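Local structure of farnesyl pyrophosphate synthase (Pseudomonas aeruginosa, 3ZOU) at residues Cys56-Gly60 / Phe277-Ala281; Ala121-Ala126 / Met141-Ala146; Leu169-Glu175 / Pro248-Leu254. The protein catalyses the magnesium-dependent condensation of geranyl diphosphate with isopentenyl diphosphate, a chain-elongation step that yields farnesyl diphosphate. All coordinates share one frame. Residue numbers count along the deposited sequence, not the author numbering.

Contact 1: Cys56-Gly60 / Phe277-Ala281; sequences CEALG and FPPSA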
loop_
_atom_site.group_PDB
_atom_site.type_symbol
_atom_site.label_atom_id
_atom_site.label_comp_id
_atom_site.label_asym_id
_atom_site.label_seq_id
_atom_site.Cartn_x
_atom_site.Cartn_y
_atom_site.Cartn_z
ATOM N N CYS A 56 12.730 19.762 2.368
ATOM C CA CYS A 56 11.831 20.789 1.908
ATOM C C CYS A 56 12.487 22.160 2.260
ATOM O O CYS A 56 12.618 22.999 1.341
ATOM C CB CYS A 56 10.509 20.626 2.579
ATOM S SG CYS A 56 9.267 21.837 2.099
ATOM N N GLU A 57 12.954 22.335 3.488
ATOM C CA GLU A 57 13.626 23.619 3.915
ATOM C C GLU A 57 14.915 23.866 3.164
ATOM O O GLU A 57 15.250 25.036 2.822
ATOM C CB GLU A 57 13.865 23.670 5.408
ATOM C CG GLU A 57 12.634 23.641 6.252
ATOM C CD GLU A 57 13.028 23.728 7.767
ATOM O OE1 GLU A 57 13.988 24.421 8.132
ATOM O OE2 GLU A 57 12.446 23.042 8.597
ATOM N N ALA A 58 15.650 22.816 2.849
ATOM C CA ALA A 58 16.914 22.916 2.144
ATOM C C ALA A 58 16.730 23.602 0.822
ATOM O O ALA A 58 17.655 24.266 0.313
ATOM C CB ALA A 58 17.562 21.545 1.932
ATOM N N LEU A 59 15.547 23.415 0.202
ATOM C CA LEU A 59 15.249 24.011 -1.119
ATOM C C LEU A 59 14.421 25.257 -0.981
ATOM O O LEU A 59 13.873 25.715 -1.980
ATOM C CB LEU A 59 14.513 23.013 -2.047
ATOM C CG LEU A 59 15.345 21.762 -2.389
ATOM C CD1 LEU A 59 14.592 20.908 -3.386
ATOM C CD2 LEU A 59 16.748 21.985 -2.896
ATOM N N GLY A 60 14.321 25.766 0.243
ATOM C CA GLY A 60 13.573 27.020 0.549
ATOM C C GLY A 60 12.077 26.915 0.743
ATOM O O GLY A 60 11.386 27.957 0.773
ATOM N N PHE A 277 24.492 24.296 -1.416
ATOM C CA PHE A 277 23.201 24.588 -0.864
ATOM C C PHE A 277 23.346 25.724 0.146
ATOM O O PHE A 277 24.365 25.841 0.826
ATOM C CB PHE A 277 22.581 23.377 -0.149
ATOM C CG PHE A 277 21.986 22.355 -1.072
ATOM C CD1 PHE A 277 22.774 21.622 -1.935
ATOM C CD2 PHE A 277 20.640 22.113 -1.046
ATOM C CE1 PHE A 277 22.236 20.648 -2.771
ATOM C CE2 PHE A 277 20.089 21.132 -1.891
ATOM C CZ PHE A 277 20.882 20.412 -2.733
ATOM N N PRO A 278 22.274 26.482 0.318
ATOM C CA PRO A 278 22.313 27.584 1.255
ATOM C C PRO A 278 22.279 27.165 2.707
ATOM O O PRO A 278 22.219 25.957 3.047
ATOM C CB PRO A 278 21.040 28.362 0.925
ATOM C CG PRO A 278 20.086 27.349 0.406
ATOM C CD PRO A 278 20.949 26.378 -0.349
ATOM N N PRO A 279 22.283 28.162 3.622
ATOM C CA PRO A 279 22.206 27.839 5.025
ATOM C C PRO A 279 20.950 27.067 5.460
ATOM O O PRO A 279 20.958 26.433 6.536
ATOM C CB PRO A 279 22.245 29.235 5.695
ATOM C CG PRO A 279 23.182 29.950 4.808
ATOM C CD PRO A 279 22.649 29.606 3.431
ATOM N N SER A 280 19.855 27.172 4.710
ATOM C CA SER A 280 18.630 26.487 5.109
ATOM C C SER A 280 18.836 24.931 5.027
ATOM O O SER A 280 17.983 24.184 5.542
ATOM C CB SER A 280 17.427 26.889 4.239
ATOM O OG SER A 280 17.701 26.596 2.908
ATOM N N ALA A 281 19.916 24.518 4.391
ATOM C CA ALA A 281 20.281 23.047 4.372
ATOM C C ALA A 281 21.045 22.622 5.660
ATOM O O ALA A 281 21.478 21.461 5.794
ATOM C CB ALA A 281 21.087 22.685 3.153
HETATM O O HOH W 1 16.432 25.493 7.341
#
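Ser280 makes the direct polar link between these two segments. Its p rotamer turns OG onto the end of helix 47-58, where Ser280 OG donates to Glu57 O at 2.9 Å. The same carbonyl, Glu57 O, also accepts from Gly60 N at 2.8 Å, so it serves both the turn and the crossing bond. The Glu57 side chain is extended from an m start. Its OE2 hydrogen-bonds to Tyr6, while a water donates to Glu57 OE1 at 2.8 Å and to Ser280 O at 2.7 Å.

Mostly apolar packing fills the rest. The backbones come closest at Ala58 and Ala281, where Ala58 CB meets Ala281 CB at 3.9 Å. Leu59 starts out pointing away, but its m, t rotamer brings Leu59 CD2 back to within 3.6 Å of Phe277 CE2. Phe277, in rotamer m, also turns its ring edge to Ala58, with Phe277 CD2 3.9 Å from Ala58 O. Leu208 of helix 202-227 touches both Leu59 and Phe277.

Gly60 has a positive phi and is the C-prime residue of a Schellman motif. The contact thus sets a Schellman-capped helix end against the connection between helices 256-273 and 282-293 of this mainly helical isoprenoid synthase fold.

Contact 2: Ala121-Ala126 / Met141-Ala146; sequences AFEVLA and MLTRLA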
loop_
_atom_site.group_PDB
_atom_site.type_symbol
_atom_site.label_atom_id
_atom_site.label_comp_id
_atom_site.label_asym_id
_atom_site.label_seq_id
_atom_site.Cartn_x
_atom_site.Cartn_y
_atom_site.Cartn_z
ATOM N N ALA A 121 -0.860 5.596 3.870
ATOM C CA ALA A 121 0.286 6.386 3.411
ATOM C C ALA A 121 -0.041 6.959 2.028
ATOM O O ALA A 121 0.263 8.118 1.698
ATOM C CB ALA A 121 1.553 5.587 3.410
ATOM N N PHE A 122 -0.541 6.106 1.143
ATOM C CA PHE A 122 -0.845 6.462 -0.255
ATOM C C PHE A 122 -2.083 7.364 -0.326
ATOM O O PHE A 122 -2.088 8.351 -1.054
ATOM C CB PHE A 122 -0.950 5.190 -1.142
ATOM C CG PHE A 122 0.369 4.482 -1.250
ATOM C CD1 PHE A 122 1.419 5.077 -1.928
ATOM C CD2 PHE A 122 0.590 3.275 -0.672
ATOM C CE1 PHE A 122 2.636 4.392 -2.067
ATOM C CE2 PHE A 122 1.802 2.599 -0.805
ATOM C CZ PHE A 122 2.832 3.197 -1.450
ATOM N N GLU A 123 -3.067 7.118 0.553
ATOM C CA GLU A 123 -4.200 8.015 0.646
ATOM C C GLU A 123 -3.773 9.428 0.992
ATOM O O GLU A 123 -4.274 10.369 0.391
ATOM C CB GLU A 123 -5.188 7.495 1.732
ATOM C CG GLU A 123 -6.453 8.355 1.802
ATOM C CD GLU A 123 -7.414 7.853 2.843
ATOM O OE1 GLU A 123 -7.402 6.697 3.281
ATOM O OE2 GLU A 123 -8.195 8.718 3.306
ATOM N N VAL A 124 -2.897 9.576 1.972
ATOM C CA VAL A 124 -2.459 10.888 2.442
ATOM C C VAL A 124 -1.789 11.672 1.318
ATOM O O VAL A 124 -1.985 12.884 1.173
ATOM C CB VAL A 124 -1.571 10.716 3.659
ATOM C CG1 VAL A 124 -0.693 11.897 3.951
ATOM C CG2 VAL A 124 -2.450 10.399 4.844
ATOM N N LEU A 125 -0.981 11.025 0.496
ATOM C CA LEU A 125 -0.303 11.729 -0.600
ATOM C C LEU A 125 -1.216 12.074 -1.723
ATOM O O LEU A 125 -0.944 13.020 -2.466
ATOM C CB LEU A 125 0.896 10.914 -1.144
ATOM C CG LEU A 125 2.036 10.723 -0.220
ATOM C CD1 LEU A 125 3.124 9.888 -0.922
ATOM C CD2 LEU A 125 2.601 12.083 0.171
ATOM N N ALA A 126 -2.199 11.200 -2.008
ATOM C CA ALA A 126 -3.125 11.465 -3.116
ATOM C C ALA A 126 -4.198 12.467 -2.797
ATOM O O ALA A 126 -4.906 12.882 -3.696
ATOM C CB ALA A 126 -3.810 10.182 -3.482
ATOM N N MET A 141 5.378 12.241 -6.147
ATOM C CA MET A 141 5.562 11.823 -4.723
ATOM C C MET A 141 5.056 10.387 -4.554
ATOM O O MET A 141 5.679 9.565 -3.911
ATOM C CB MET A 141 4.833 12.794 -3.753
ATOM C CG MET A 141 5.479 14.166 -3.746
ATOM S SD MET A 141 4.511 15.352 -2.821
ATOM C CE MET A 141 5.072 14.982 -1.211
ATOM N N LEU A 142 3.890 10.139 -5.097
ATOM C CA LEU A 142 3.256 8.790 -4.995
ATOM C C LEU A 142 4.039 7.736 -5.730
ATOM O O LEU A 142 4.260 6.676 -5.186
ATOM C CB LEU A 142 1.877 8.849 -5.587
ATOM C CG LEU A 142 0.892 9.475 -4.699
ATOM C CD1 LEU A 142 -0.223 10.235 -5.436
ATOM C CD2 LEU A 142 0.263 8.401 -3.827
ATOM N N THR A 143 4.476 8.056 -6.957
ATOM C CA THR A 143 5.343 7.172 -7.712
ATOM C C THR A 143 6.559 6.824 -6.920
ATOM O O THR A 143 6.990 5.653 -6.776
ATOM C CB THR A 143 5.766 7.852 -9.026
ATOM O OG1 THR A 143 4.653 7.847 -9.884
ATOM C CG2 THR A 143 6.902 7.109 -9.708
ATOM N N ARG A 144 7.217 7.840 -6.389
ATOM C CA ARG A 144 8.488 7.577 -5.713
ATOM C C ARG A 144 8.276 6.783 -4.454
ATOM O O ARG A 144 9.036 5.864 -4.134
ATOM C CB ARG A 144 9.188 8.899 -5.418
ATOM C CG ARG A 144 9.695 9.564 -6.704
ATOM C CD ARG A 144 11.015 8.923 -7.093
ATOM N NE ARG A 144 11.547 9.324 -8.364
ATOM C CZ ARG A 144 12.835 9.175 -8.680
ATOM N NH1 ARG A 144 13.709 8.686 -7.776
ATOM N NH2 ARG A 144 13.251 9.560 -9.874
ATOM N N LEU A 145 7.229 7.092 -3.693
ATOM C CA LEU A 145 6.994 6.351 -2.463
ATOM C C LEU A 145 6.632 4.864 -2.762
ATOM O O LEU A 145 7.066 3.975 -2.072
ATOM C CB LEU A 145 5.911 6.977 -1.630
ATOM C CG LEU A 145 5.835 6.327 -0.225
ATOM C CD1 LEU A 145 7.133 6.363 0.537
ATOM C CD2 LEU A 145 4.763 6.987 0.630
ATOM N N ALA A 146 5.817 4.681 -3.773
ATOM C CA ALA A 146 5.377 3.282 -4.112
ATOM C C ALA A 146 6.555 2.480 -4.566
ATOM O O ALA A 146 6.691 1.341 -4.176
ATOM C CB ALA A 146 4.319 3.295 -5.183
#
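Helices 107-126 and 135-149 pack here almost antiparallel. The short segments lie 10.0 Å apart at closest approach, with 162° between their directions. That spacing leaves room for large side chains, and those that meet are all apolar.

Aliphatic contacts form the middle. Leu125 and Leu142 mark the closest backbone approach, and Leu125 CB lies 3.7 Å from Leu142 CD2. Leu125 CD1 is also 3.7 Å from Leu145 CD2, and Leu125 CD2 is 4.1 Å from Met141 CE. Ala126 CB meets Leu142 CD1 at 4.1 Å.

Aromatic contacts centre on Phe122. Its ring edge points at the second helix, with Phe122 CE1 3.7 Å from Ala146 CB and Phe122 CD1 4.0 Å from Leu142 CD2.

Helices 67-85 and 171-196 touch Leu125 and Met141. Phe122 also stacks on Phe122 of the second subunit, and Leu142 packs on Leu139 of that subunit. The pair is an antiparallel helical hairpin of the isoprenoid synthase fold, here also part of the dimer interface.

Contact 3: Leu169-Glu175 / Pro248-Leu254; sequences LDQAALE and PTYPALL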
loop_
_atom_site.group_PDB
_atom_site.type_symbol
_atom_site.label_atom_id
_atom_site.label_comp_id
_atom_site.label_asym_id
_atom_site.label_seq_id
_atom_site.Cartn_x
_atom_site.Cartn_y
_atom_site.Cartn_z
ATOM N N LEU A 169 27.976 -12.648 3.584
ATOM C CA LEU A 169 27.880 -11.555 2.632
ATOM C C LEU A 169 29.194 -10.827 2.618
ATOM O O LEU A 169 29.809 -10.694 3.644
ATOM C CB LEU A 169 26.833 -10.548 3.090
ATOM C CG LEU A 169 25.395 -11.033 3.221
ATOM C CD1 LEU A 169 24.556 -9.860 3.681
ATOM C CD2 LEU A 169 24.887 -11.549 1.887
ATOM N N ASP A 170 29.598 -10.310 1.471
ATOM C CA ASP A 170 30.730 -9.407 1.439
ATOM C C ASP A 170 30.179 -8.003 1.667
ATOM O O ASP A 170 28.917 -7.817 1.802
ATOM C CB ASP A 170 31.595 -9.570 0.165
ATOM C CG ASP A 170 30.864 -9.340 -1.130
ATOM O OD1 ASP A 170 29.688 -8.930 -1.138
ATOM O OD2 ASP A 170 31.489 -9.577 -2.210
ATOM N N GLN A 171 31.065 -7.013 1.719
ATOM C CA GLN A 171 30.621 -5.646 1.896
ATOM C C GLN A 171 29.626 -5.206 0.804
ATOM O O GLN A 171 28.630 -4.539 1.108
ATOM C CB GLN A 171 31.804 -4.659 1.861
ATOM C CG GLN A 171 31.375 -3.255 2.257
ATOM C CD GLN A 171 32.548 -2.294 2.234
ATOM O OE1 GLN A 171 33.708 -2.719 2.070
ATOM N NE2 GLN A 171 32.265 -1.008 2.319
ATOM N N ALA A 172 29.895 -5.542 -0.463
ATOM C CA ALA A 172 29.038 -5.131 -1.548
ATOM C C ALA A 172 27.591 -5.668 -1.336
ATOM O O ALA A 172 26.628 -4.921 -1.504
ATOM C CB ALA A 172 29.586 -5.571 -2.918
ATOM N N ALA A 173 27.459 -6.917 -0.963
ATOM C CA ALA A 173 26.174 -7.514 -0.752
ATOM C C ALA A 173 25.477 -6.950 0.506
ATOM O O ALA A 173 24.249 -6.748 0.497
ATOM C CB ALA A 173 26.279 -9.024 -0.678
ATOM N N LEU A 174 26.247 -6.677 1.552
ATOM C CA LEU A 174 25.679 -6.049 2.740
ATOM C C LEU A 174 25.110 -4.697 2.344
ATOM O O LEU A 174 24.012 -4.336 2.825
ATOM C CB LEU A 174 26.723 -5.910 3.844
ATOM C CG LEU A 174 26.243 -5.294 5.176
ATOM C CD1 LEU A 174 25.172 -6.197 5.814
ATOM C CD2 LEU A 174 27.384 -5.134 6.147
ATOM N N GLU A 175 25.801 -3.976 1.491
ATOM C CA GLU A 175 25.386 -2.633 1.081
ATOM C C GLU A 175 24.157 -2.657 0.164
ATOM O O GLU A 175 23.257 -1.797 0.307
ATOM C CB GLU A 175 26.531 -1.805 0.516
ATOM C CG GLU A 175 27.477 -1.497 1.669
ATOM C CD GLU A 175 28.628 -0.585 1.298
ATOM O OE1 GLU A 175 28.775 -0.244 0.100
ATOM O OE2 GLU A 175 29.350 -0.203 2.238
ATOM N N PRO A 248 27.542 -10.691 10.389
ATOM C CA PRO A 248 28.408 -10.102 9.367
ATOM C C PRO A 248 28.208 -8.567 9.307
ATOM O O PRO A 248 27.314 -8.057 8.628
ATOM C CB PRO A 248 27.946 -10.803 8.087
ATOM C CG PRO A 248 26.495 -11.118 8.346
ATOM C CD PRO A 248 26.216 -10.992 9.833
ATOM N N THR A 249 29.071 -7.849 10.015
ATOM C CA THR A 249 28.854 -6.425 10.349
ATOM C C THR A 249 29.946 -5.607 9.742
ATOM O O THR A 249 30.950 -6.126 9.276
ATOM C CB THR A 249 28.897 -6.231 11.850
ATOM O OG1 THR A 249 30.214 -6.580 12.313
ATOM C CG2 THR A 249 27.850 -7.119 12.559
ATOM N N TYR A 250 29.794 -4.283 9.721
ATOM C CA TYR A 250 30.859 -3.485 9.191
ATOM C C TYR A 250 32.215 -3.658 9.950
ATOM O O TYR A 250 33.221 -3.754 9.280
ATOM C CB TYR A 250 30.444 -1.993 9.046
ATOM C CG TYR A 250 29.537 -1.768 7.876
ATOM C CD1 TYR A 250 30.028 -1.707 6.585
ATOM C CD2 TYR A 250 28.177 -1.618 8.057
ATOM C CE1 TYR A 250 29.208 -1.538 5.509
ATOM C CE2 TYR A 250 27.348 -1.431 6.974
ATOM C CZ TYR A 250 27.889 -1.393 5.708
ATOM O OH TYR A 250 27.102 -1.169 4.614
ATOM N N PRO A 251 32.195 -3.666 11.284
ATOM C CA PRO A 251 33.469 -3.976 12.002
ATOM C C PRO A 251 34.075 -5.325 11.637
ATOM O O PRO A 251 35.318 -5.422 11.450
ATOM C CB PRO A 251 33.058 -3.930 13.469
ATOM C CG PRO A 251 31.957 -2.913 13.489
ATOM C CD PRO A 251 31.171 -3.234 12.225
ATOM N N ALA A 252 33.232 -6.343 11.461
ATOM C CA ALA A 252 33.779 -7.687 11.094
ATOM C C ALA A 252 34.386 -7.648 9.726
ATOM O O ALA A 252 35.420 -8.291 9.447
ATOM C CB ALA A 252 32.706 -8.752 11.174
ATOM N N LEU A 253 33.796 -6.870 8.826
ATOM C CA LEU A 253 34.217 -6.895 7.448
ATOM C C LEU A 253 35.421 -6.060 7.159
ATOM O O LEU A 253 36.331 -6.459 6.416
ATOM C CB LEU A 253 33.076 -6.414 6.538
ATOM C CG LEU A 253 31.993 -7.421 6.246
ATOM C CD1 LEU A 253 30.827 -6.702 5.579
ATOM C CD2 LEU A 253 32.491 -8.531 5.351
ATOM N N LEU A 254 35.470 -4.894 7.812
ATOM C CA LEU A 254 36.462 -3.915 7.536
ATOM C C LEU A 254 37.564 -3.862 8.623
ATOM O O LEU A 254 38.630 -3.346 8.350
ATOM C CB LEU A 254 35.768 -2.540 7.487
ATOM C CG LEU A 254 34.791 -2.380 6.318
ATOM C CD1 LEU A 254 34.204 -0.976 6.410
ATOM C CD2 LEU A 254 35.456 -2.526 4.965
#
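Pro248 is the first residue after a gap in the model, consistent with a mobile loop. Its CA-to-CB bond points toward 169-175, and Pro248 O lies 3.8 Å from Leu174 CD2. Thr249 points away and is the N-cap of helix 250-254, with Thr249 OG1 accepting from Ala252 N at 3.1 Å. Asp170 caps the partner helix likewise, Asp170 OD1 accepting from Ala173 N at 3.0 Å.

Leu174 CD2 sits over one face of the Tyr250 ring, 3.9 Å from its centroid, in a CH-pi contact. Tyr250 OH donates a weak hydrogen bond to Glu175 OE2 at 3.4 Å. That oxygen has better partners: Gln171 NE2 donates to Glu175 OE2 at 3.0 Å, and Tyr262 hydrogen-bonds to it.

Leu253 points toward the first segment. Leu253 CD1 is 3.8 Å from both Gln171 CA and Leu174 CD2, and Leu253 CD2 is 3.8 Å from Leu169 O. Leu254 closes the segment, with Leu254 CD2 3.4 Å from Gln171 OE1.

Asp224, in the family's second aspartate-rich motif (DDxxD) ending helix 202-227, hydrogen-bonds Tyr250 N and touches Thr249, whose side chain is about 5 Å from a bound magnesium ion. The contact thus lies beside the metal-binding end of the active site. Helix 250-254 runs at 156° to the start of helix 171-196. Val221 of helix 202-227 touches Tyr250, and Tyr262 of helix 256-273 lies beside Tyr250 and Leu254.

In the fold
Contact 2 is the buried one of the three. Contact 1 is partly buried, and contact 3 lies at the surface, across the chain's centre from contact 2. Chemistry follows place. Contact 2 joins two neighbouring helices by packing of apolar side chains and also meets the second subunit. Contacts 1 and 3 join parts distant in sequence at helix ends, and mix apolar packing with polar links: a hydroxyl and a water in contact 1, a weak tyrosine bond in contact 3. Shared helices tie them together. Helix 202-227 flanks both contacts 1 and 3, while helix 171-196 begins in contact 3 and packs on contact 2 farther along. No two of the contacts touch.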